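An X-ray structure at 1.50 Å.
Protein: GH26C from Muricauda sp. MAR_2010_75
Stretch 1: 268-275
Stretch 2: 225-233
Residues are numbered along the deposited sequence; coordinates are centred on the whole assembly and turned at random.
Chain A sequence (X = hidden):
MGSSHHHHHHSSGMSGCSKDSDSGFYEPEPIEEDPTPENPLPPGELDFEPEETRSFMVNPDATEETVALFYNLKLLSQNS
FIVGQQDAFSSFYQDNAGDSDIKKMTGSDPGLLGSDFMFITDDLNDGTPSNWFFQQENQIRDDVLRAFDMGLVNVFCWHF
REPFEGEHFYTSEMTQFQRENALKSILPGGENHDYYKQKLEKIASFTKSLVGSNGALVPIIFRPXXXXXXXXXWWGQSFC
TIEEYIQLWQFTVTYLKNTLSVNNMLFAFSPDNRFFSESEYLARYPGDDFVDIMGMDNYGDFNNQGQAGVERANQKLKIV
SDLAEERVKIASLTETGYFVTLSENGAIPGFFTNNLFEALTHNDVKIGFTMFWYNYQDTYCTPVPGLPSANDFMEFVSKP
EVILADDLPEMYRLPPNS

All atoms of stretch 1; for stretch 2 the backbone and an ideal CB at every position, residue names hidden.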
# COMPACT_ATOMS: atom_id res chain seq x y z
N ALA A 268 -2.74 -2.86 6.78
CA ALA A 268 -2.16 -1.52 6.72
C ALA A 268 -3.25 -0.46 6.75
O ALA A 268 -4.18 -0.50 5.95
CB ALA A 268 -1.33 -1.37 5.43
N PHE A 269 -3.09 0.51 7.65
CA PHE A 269 -3.98 1.64 7.86
C PHE A 269 -3.31 2.87 7.27
O PHE A 269 -2.17 3.18 7.64
CB PHE A 269 -4.11 1.83 9.39
CG PHE A 269 -4.85 3.07 9.84
CD1 PHE A 269 -6.25 3.10 9.85
CD2 PHE A 269 -4.15 4.17 10.35
CE1 PHE A 269 -6.94 4.23 10.33
CE2 PHE A 269 -4.84 5.30 10.82
CZ PHE A 269 -6.23 5.33 10.80
N SER A 270 -4.00 3.61 6.41
CA SER A 270 -3.34 4.77 5.79
C SER A 270 -4.29 5.88 5.41
O SER A 270 -4.99 5.82 4.39
CB SER A 270 -2.48 4.36 4.59
OG SER A 270 -3.33 3.87 3.58
N PRO A 271 -4.31 6.96 6.19
CA PRO A 271 -4.95 8.21 5.74
C PRO A 271 -4.11 8.83 4.63
O PRO A 271 -3.02 8.33 4.30
CB PRO A 271 -4.89 9.11 6.98
CG PRO A 271 -3.63 8.61 7.73
CD PRO A 271 -3.64 7.09 7.50
N ASP A 272 -4.62 9.92 4.07
CA ASP A 272 -3.82 10.80 3.24
C ASP A 272 -3.00 11.67 4.18
O ASP A 272 -2.50 11.15 5.18
CB ASP A 272 -4.73 11.60 2.32
CG ASP A 272 -4.04 12.08 1.07
OD1 ASP A 272 -3.49 13.21 1.11
OD2 ASP A 272 -4.07 11.37 0.04
N ASN A 273 -2.82 12.96 3.88
CA ASN A 273 -1.86 13.78 4.63
C ASN A 273 -2.52 14.85 5.49
O ASN A 273 -1.85 15.82 5.88
CB ASN A 273 -0.86 14.43 3.67
CG ASN A 273 -1.53 15.49 2.79
OD1 ASN A 273 -2.68 15.85 3.03
ND2 ASN A 273 -0.81 16.02 1.83
N ARG A 274 -3.79 14.68 5.83
CA ARG A 274 -4.60 15.73 6.45
C ARG A 274 -4.59 15.59 7.97
O ARG A 274 -5.61 15.47 8.63
CB ARG A 274 -6.02 15.69 5.90
CG ARG A 274 -6.06 16.04 4.41
CD ARG A 274 -7.45 15.71 3.84
NE ARG A 274 -8.43 16.59 4.46
CZ ARG A 274 -8.78 17.78 3.97
NH1 ARG A 274 -8.23 18.24 2.86
NH2 ARG A 274 -9.69 18.50 4.61
N PHE A 275 -3.38 15.60 8.53
CA PHE A 275 -3.19 15.60 9.96
C PHE A 275 -1.86 16.28 10.29
O PHE A 275 -0.92 16.27 9.48
CB PHE A 275 -3.21 14.16 10.51
CG PHE A 275 -2.08 13.31 10.02
CD1 PHE A 275 -0.88 13.20 10.74
CD2 PHE A 275 -2.22 12.58 8.85
CE1 PHE A 275 0.16 12.39 10.28
CE2 PHE A 275 -1.16 11.79 8.39
CZ PHE A 275 0.03 11.71 9.10
N UNK A 225 -9.66 0.83 2.35
CA UNK A 225 -10.35 2.06 2.82
C UNK A 225 -9.35 3.16 3.13
O UNK A 225 -9.42 3.87 4.14
CB UNK A 225 -11.19 1.77 4.06
N UNK A 226 -8.41 3.33 2.19
CA UNK A 226 -7.33 4.30 2.38
C UNK A 226 -7.78 5.74 2.07
O UNK A 226 -8.79 6.00 1.41
CB UNK A 226 -6.14 3.93 1.50
N UNK A 227 -6.98 6.68 2.56
CA UNK A 227 -7.25 8.10 2.28
C UNK A 227 -8.63 8.51 2.74
O UNK A 227 -9.25 9.41 2.15
CB UNK A 227 -7.10 8.39 0.78
N UNK A 228 -9.07 7.93 3.85
CA UNK A 228 -10.41 8.14 4.40
C UNK A 228 -10.57 9.51 5.05
O UNK A 228 -11.71 9.85 5.45
CB UNK A 228 -10.73 7.05 5.42
N UNK A 229 -9.49 10.28 5.18
CA UNK A 229 -9.58 11.66 5.67
C UNK A 229 -9.93 12.65 4.58
O UNK A 229 -10.31 13.79 4.89
CB UNK A 229 -8.26 12.07 6.32
N UNK A 230 -9.82 12.25 3.31
CA UNK A 230 -10.34 13.03 2.21
C UNK A 230 -11.79 12.68 1.92
O UNK A 230 -12.38 11.79 2.52
CB UNK A 230 -9.48 12.82 0.96
N UNK A 231 -12.36 13.41 0.96
CA UNK A 231 -13.76 13.25 0.56
C UNK A 231 -13.93 12.64 -0.83
O UNK A 231 -15.05 12.66 -1.36
CB UNK A 231 -14.46 14.61 0.60
N UNK A 232 -12.87 12.10 -1.41
CA UNK A 232 -12.96 11.63 -2.79
C UNK A 232 -13.41 10.18 -2.90
O UNK A 232 -13.81 9.77 -4.00
CB UNK A 232 -11.60 11.79 -3.48
N UNK A 233 -13.36 9.41 -1.82
CA UNK A 233 -13.90 8.05 -1.77
C UNK A 233 -15.10 8.01 -0.84
O UNK A 233 -15.22 8.83 0.08
CB UNK A 233 -12.83 7.05 -1.31

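Position 225 has its CA-to-CB bond directed sideways, and nothing of stretch 1 lies within 5.5 Å of the ideal CB. Its phi/psi of 54/46 is left-handed, which would favour glycine, asparagine or aspartate, but stretch 1 imposes no choice. The deposited residue is Phe225, whose ring leads away from stretch 1.

At position 226 the ideal CB lies 3.5 Å from Ser270 OG, and the bond again points sideways. Many side chains would fit, polar ones being natural neighbours for the hydroxyl. His226 is found, with chi1 in p; its imidazole leads away and NE2 is hydrogen-bonded elsewhere in the structure. Toward stretch 1 it offers mainly its backbone, with CA 3.4 Å from Ser270 O in a CA-H...O contact.

Position 227 is fixed first by its main chain: its N donates to Ser270 O at 2.8 Å and 168°, a bond that excludes proline but asks nothing else of the side chain. The left-handed phi/psi of 58/35 again suits glycine or asparagine. The ideal CB, 4.3 Å from Asp272 CB, sits beside a carboxylate, so a basic or neutral polar group might be expected. Instead the residue is Glu227, and its OE2 comes within 3.8 Å of Asp272 OD2, two like charges close together. Both Glu227 carboxylate oxygens have hydrogen-bonding partners, OE1 accepting from the side chain at 232.

The ideal CB of position 228 has nothing of stretch 1 within 5.5 Å, yet the apolar ring of Phe269 and the Pro271 ring lie within range of a long side chain. Methionine or an aromatic could reach both; leucine could approach only the proline. Phe228, with chi1 in p, does so: its CZ is 3.3 Å from Phe269 CZ and 3.7 Å from Pro271 CB. The two phenylalanine rings meet obliquely, with centroids 5.1 Å apart and planes at 39°.

Position 229 points toward stretch 1, where the backbone N atoms of Asp272 and Arg274 call for an acceptor. A short side chain with two acceptor oxygens fits best; asparagine could serve one donor. Asp229 serves both: OD1 accepts from Asp272 N at 2.7 Å and OD2 from Arg274 N at 3.2 Å, so one carboxylate braces the loop at two points. A water adds to this, donating to Asp229 OD2 at 2.7 Å and, weakly, to Arg274 O at 3.0 Å.

Position 230 closes a type I turn begun at 227, its N donating to the O of Glu227 at 3.1 Å. An ideal CB would lie 4.6 Å from Arg274 CD, leaving room for a small residue; Gly230 is present.

At 231 the bond points sideways and stretch 1 offers nothing within 5.5 Å of the ideal CB, so it sets no preference; Asp231 makes no contact with stretch 1.

At position 232 the CB is remote, so only a long side chain could reach Asp272, whose acid would welcome a donor or a polarised ring edge. Trp232 brings CZ2 to 3.5 Å from Asp272 OD2, near the ring plane, while Trp232 NE1 donates to Glu227 OE1 at 2.9 Å.

Position 233 is out of reach and unconstrained by stretch 1; it is Phe233.

Stretch 2 225-233: FHEFDGDWF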
# COMPACT_ATOMS: atom_id res chain seq x y z
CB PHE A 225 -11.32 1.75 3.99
CG PHE A 225 -12.26 0.62 3.66
CD1 PHE A 225 -13.20 0.79 2.65
CD2 PHE A 225 -12.19 -0.61 4.32
CE1 PHE A 225 -14.04 -0.24 2.29
CE2 PHE A 225 -13.03 -1.65 3.97
CZ PHE A 225 -13.98 -1.45 2.96
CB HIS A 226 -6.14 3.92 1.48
CG HIS A 226 -6.43 4.00 0.01
ND1 HIS A 226 -7.47 3.30 -0.58
CD2 HIS A 226 -5.82 4.68 -1.00
CE1 HIS A 226 -7.49 3.55 -1.87
NE2 HIS A 226 -6.49 4.37 -2.16
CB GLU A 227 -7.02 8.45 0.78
CG GLU A 227 -5.56 8.16 0.36
CD GLU A 227 -5.28 8.33 -1.11
OE1 GLU A 227 -6.14 8.79 -1.86
OE2 GLU A 227 -4.15 7.96 -1.53
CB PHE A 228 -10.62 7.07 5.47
CG PHE A 228 -9.57 7.11 6.57
CD1 PHE A 228 -9.68 8.02 7.61
CD2 PHE A 228 -8.47 6.28 6.54
CE1 PHE A 228 -8.69 8.08 8.59
CE2 PHE A 228 -7.48 6.32 7.53
CZ PHE A 228 -7.61 7.25 8.55
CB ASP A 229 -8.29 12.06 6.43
CG ASP A 229 -7.00 11.78 5.63
OD1 ASP A 229 -7.05 10.97 4.68
OD2 ASP A 229 -5.95 12.37 5.98
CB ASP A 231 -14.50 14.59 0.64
CG ASP A 231 -14.01 15.62 -0.41
OD1 ASP A 231 -13.05 15.34 -1.18
OD2 ASP A 231 -14.58 16.73 -0.46
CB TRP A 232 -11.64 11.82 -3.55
CG TRP A 232 -10.37 11.42 -2.78
CD1 TRP A 232 -9.74 10.19 -2.82
CD2 TRP A 232 -9.55 12.28 -1.98
NE1 TRP A 232 -8.60 10.23 -2.02
CE2 TRP A 232 -8.46 11.49 -1.51
CE3 TRP A 232 -9.65 13.62 -1.57
CZ2 TRP A 232 -7.47 12.02 -0.69
CZ3 TRP A 232 -8.66 14.14 -0.75
CH2 TRP A 232 -7.59 13.33 -0.30
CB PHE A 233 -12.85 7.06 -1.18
CG PHE A 233 -11.60 6.89 -2.02
CD1 PHE A 233 -11.70 6.67 -3.38
CD2 PHE A 233 -10.35 6.95 -1.43
CE1 PHE A 233 -10.58 6.47 -4.16
CE2 PHE A 233 -9.21 6.76 -2.21
CZ PHE A 233 -9.32 6.53 -3.58
O HOH W 1 -5.83 12.47 8.70
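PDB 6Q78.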